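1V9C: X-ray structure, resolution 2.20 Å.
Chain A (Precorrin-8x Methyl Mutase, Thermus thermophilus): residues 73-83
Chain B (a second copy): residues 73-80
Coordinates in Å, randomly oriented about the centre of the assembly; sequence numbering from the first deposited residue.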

# COMPACT_ATOMS: atom_id res chain seq x y z
N ALA A 73 1.64 4.78 9.62
CA ALA A 73 2.44 3.70 9.05
C ALA A 73 3.51 4.23 8.12
O ALA A 73 3.29 5.19 7.38
N ARG A 74 4.67 3.59 8.18
CA ARG A 74 5.84 3.96 7.38
C ARG A 74 5.54 3.85 5.89
O ARG A 74 6.02 4.65 5.09
N MET A 75 4.74 2.86 5.52
CA MET A 75 4.35 2.66 4.13
C MET A 75 3.72 3.96 3.61
O MET A 75 3.92 4.35 2.47
N ILE A 76 2.96 4.63 4.47
CA ILE A 76 2.34 5.89 4.06
C ILE A 76 3.38 7.00 3.86
O ILE A 76 3.34 7.72 2.87
N ALA A 77 4.32 7.11 4.80
CA ALA A 77 5.39 8.12 4.73
C ALA A 77 6.19 8.00 3.43
O ALA A 77 6.23 8.93 2.63
N CYS A 78 6.82 6.84 3.22
CA CYS A 78 7.61 6.63 2.02
C CYS A 78 6.76 6.66 0.75
O CYS A 78 7.29 6.79 -0.35
N GLY A 79 5.44 6.54 0.91
CA GLY A 79 4.58 6.56 -0.26
C GLY A 79 4.33 7.96 -0.76
O GLY A 79 4.02 8.18 -1.93
N LEU A 80 4.46 8.92 0.15
CA LEU A 80 4.25 10.31 -0.22
C LEU A 80 5.40 10.81 -1.08
O LEU A 80 6.52 11.00 -0.59
N ASN A 81 5.12 11.01 -2.36
CA ASN A 81 6.14 11.49 -3.29
C ASN A 81 6.72 12.83 -2.80
O ASN A 81 6.04 13.85 -2.80
N PRO A 82 7.99 12.82 -2.37
CA PRO A 82 8.69 14.02 -1.86
C PRO A 82 8.64 15.20 -2.82
O PRO A 82 8.65 16.36 -2.40
N GLU A 83 8.61 14.91 -4.11
CA GLU A 83 8.56 15.96 -5.12
C GLU A 83 7.21 16.68 -5.08
O GLU A 83 7.01 17.69 -5.75
N ALA B 73 8.66 -0.21 -5.95
CA ALA B 73 8.10 0.94 -5.26
C ALA B 73 8.57 1.01 -3.82
O ALA B 73 8.69 -0.02 -3.14
N ARG B 74 8.83 2.23 -3.36
CA ARG B 74 9.28 2.46 -2.00
C ARG B 74 8.26 1.98 -0.96
O ARG B 74 8.64 1.45 0.08
N MET B 75 6.97 2.15 -1.26
CA MET B 75 5.92 1.70 -0.33
C MET B 75 6.14 0.24 0.01
O MET B 75 5.97 -0.18 1.16
N ILE B 76 6.51 -0.55 -0.98
CA ILE B 76 6.79 -1.97 -0.75
C ILE B 76 8.03 -2.12 0.14
O ILE B 76 8.02 -2.87 1.12
N ALA B 77 9.09 -1.38 -0.20
CA ALA B 77 10.32 -1.44 0.57
C ALA B 77 10.05 -1.07 2.02
O ALA B 77 10.46 -1.79 2.92
N CYS B 78 9.35 0.03 2.24
CA CYS B 78 9.07 0.47 3.60
C CYS B 78 7.96 -0.34 4.25
O CYS B 78 7.95 -0.54 5.46
N GLY B 79 7.02 -0.82 3.44
CA GLY B 79 5.94 -1.61 3.99
C GLY B 79 6.46 -2.85 4.68
O GLY B 79 5.93 -3.28 5.71
N LEU B 80 7.52 -3.45 4.14
CA LEU B 80 8.06 -4.64 4.76
C LEU B 80 8.47 -4.41 6.21
O LEU B 80 8.89 -3.32 6.58

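What joins the two helices covalently? Residues 74-79 form a helix in each copy, and the two run roughly antiparallel, at 149°, with their axes approaching to 7.9 Å. In both chains the CA-to-CB bond of Cys78 points toward the partner helix, and the two side chains are joined covalently: A:Cys78 SG lies 2.0 Å from B:Cys78 SG in a disulfide. Both cysteines use the m rotamer, with chi1 at -51° in A and -65° in B, and the chi3 of -84° is close to the right-angled twist that a disulfide prefers. Across the bridge A:Cys78 CB lies 3.7 Å from B:Cys78 CB, and A:Cys78 CB is also 4.3 Å from B:Arg74 CB.

How do the methionines fit beside this bridge? Each Met75 leaves its helix sideways and meets the other through apolar atoms, A:Met75 CG standing 3.2 Å from B:Met75 CE, a tight contact. Their conformations differ. A:Met75 is extended through chi1 and chi2, both t, but its chi3 of -14° falls between wells and turns CE back to lie 3.3 Å from B:Gly79 CA. B:Met75 takes m, t, p, and its end comes nearer to the other stretch than its CA-to-CB direction would suggest; along the way its CG packs 3.4 Å from A:Gly79 CA. The two side chains therefore reach the same kind of site by different routes.

Why does a glycine face each methionine? The helices come very close here, with A:Met75 CA and B:Gly79 CA 4.6 Å apart, and the absence of a side chain leaves space for the methionine. An ideal CB on B:Gly79 would sit 2.6 Å from A:Met75 CE, and one on A:Gly79 would sit 2.9 Å from B:Met75 CG; both would clash. The bare CA atoms thus become part of the packing surface, while the Ile76 side chains point away from the partner helix in both copies.

Where do the arginines go, and which finds a polar partner? Both Arg74 residues point toward the other stretch at CB, but they diverge from there. B:Arg74, with chi1 p and chi2 and chi3 both t, extends along the end of the A helix to the turn beyond it. There B:Arg74 NH2 donates a hydrogen bond to A:Asn81 OD1, 3.1 Å long and nearly straight at 163°. A:Asn81, t at chi1, is poorly ordered, so this contact is less sharply defined than the disulfide. A:Pro82 CD lies over one face of the guanidinium, 3.8 Å from B:Arg74 NH1. Although B:Arg74 NE comes within 2.9 Å of A:Cys78 O, the angle is too poor for a hydrogen bond. A:Arg74 instead has chi1 off at -146° and chi2 m, and its aliphatic part rests against the bridge, with A:Arg74 CD 3.2 Å from B:Cys78 CB; its guanidinium makes no hydrogen bond to the B stretch.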

# COMPACT_ATOMS: atom_id res chain seq x y z
CB ALA A 73 1.54 2.70 8.30
CB ARG A 74 7.01 3.05 7.79
CG ARG A 74 8.40 3.69 7.76
CD ARG A 74 9.00 3.68 6.36
NE ARG A 74 10.46 3.66 6.35
CZ ARG A 74 11.24 4.71 6.63
NH1 ARG A 74 10.71 5.87 6.97
NH2 ARG A 74 12.56 4.58 6.56
CB MET A 75 3.34 1.51 4.02
CG MET A 75 2.96 1.16 2.59
SD MET A 75 2.25 -0.52 2.32
CE MET A 75 2.63 -1.31 3.79
CB ILE A 76 1.29 6.36 5.10
CG1 ILE A 76 0.15 5.33 5.15
CG2 ILE A 76 0.79 7.78 4.74
CD1 ILE A 76 -0.96 5.67 6.06
CB ALA A 77 6.31 7.97 5.91
CB CYS A 78 8.31 5.27 2.07
SG CYS A 78 9.27 4.92 3.58
CB LEU A 80 4.12 11.16 1.04
CG LEU A 80 2.79 11.00 1.79
CD1 LEU A 80 2.80 11.86 3.04
CD2 LEU A 80 1.64 11.41 0.87
CB ASN A 81 5.51 11.65 -4.68
CG ASN A 81 6.54 11.97 -5.75
OD1 ASN A 81 7.73 11.69 -5.59
ND2 ASN A 81 6.08 12.53 -6.86
CB PRO A 82 10.11 13.52 -1.64
CG PRO A 82 9.91 12.08 -1.28
CD PRO A 82 8.88 11.65 -2.30
CB GLU A 83 8.80 15.36 -6.51
CG GLU A 83 9.01 16.39 -7.60
CD GLU A 83 9.54 15.77 -8.88
OE1 GLU A 83 9.74 16.52 -9.86
OE2 GLU A 83 9.75 14.54 -8.90
CB ALA B 73 6.56 0.91 -5.30
CB ARG B 74 9.59 3.94 -1.80
CG ARG B 74 8.49 4.84 -2.30
CD ARG B 74 9.02 6.21 -2.66
NE ARG B 74 7.97 7.08 -3.17
CZ ARG B 74 8.19 8.14 -3.93
NH1 ARG B 74 9.43 8.47 -4.27
NH2 ARG B 74 7.16 8.87 -4.36
CB MET B 75 4.52 1.88 -0.94
CG MET B 75 4.01 3.30 -0.90
SD MET B 75 2.23 3.43 -1.22
CE MET B 75 1.54 3.05 0.37
CB ILE B 76 7.03 -2.71 -2.08
CG1 ILE B 76 5.72 -2.76 -2.87
CG2 ILE B 76 7.61 -4.10 -1.84
CD1 ILE B 76 5.82 -3.45 -4.20
CB ALA B 77 11.35 -0.49 -0.01
CB CYS B 78 8.72 1.95 3.64
SG CYS B 78 10.06 3.09 3.16
CB LEU B 80 9.23 -5.16 3.94
CG LEU B 80 8.74 -5.61 2.57
CD1 LEU B 80 9.91 -5.67 1.61
CD2 LEU B 80 8.04 -6.94 2.69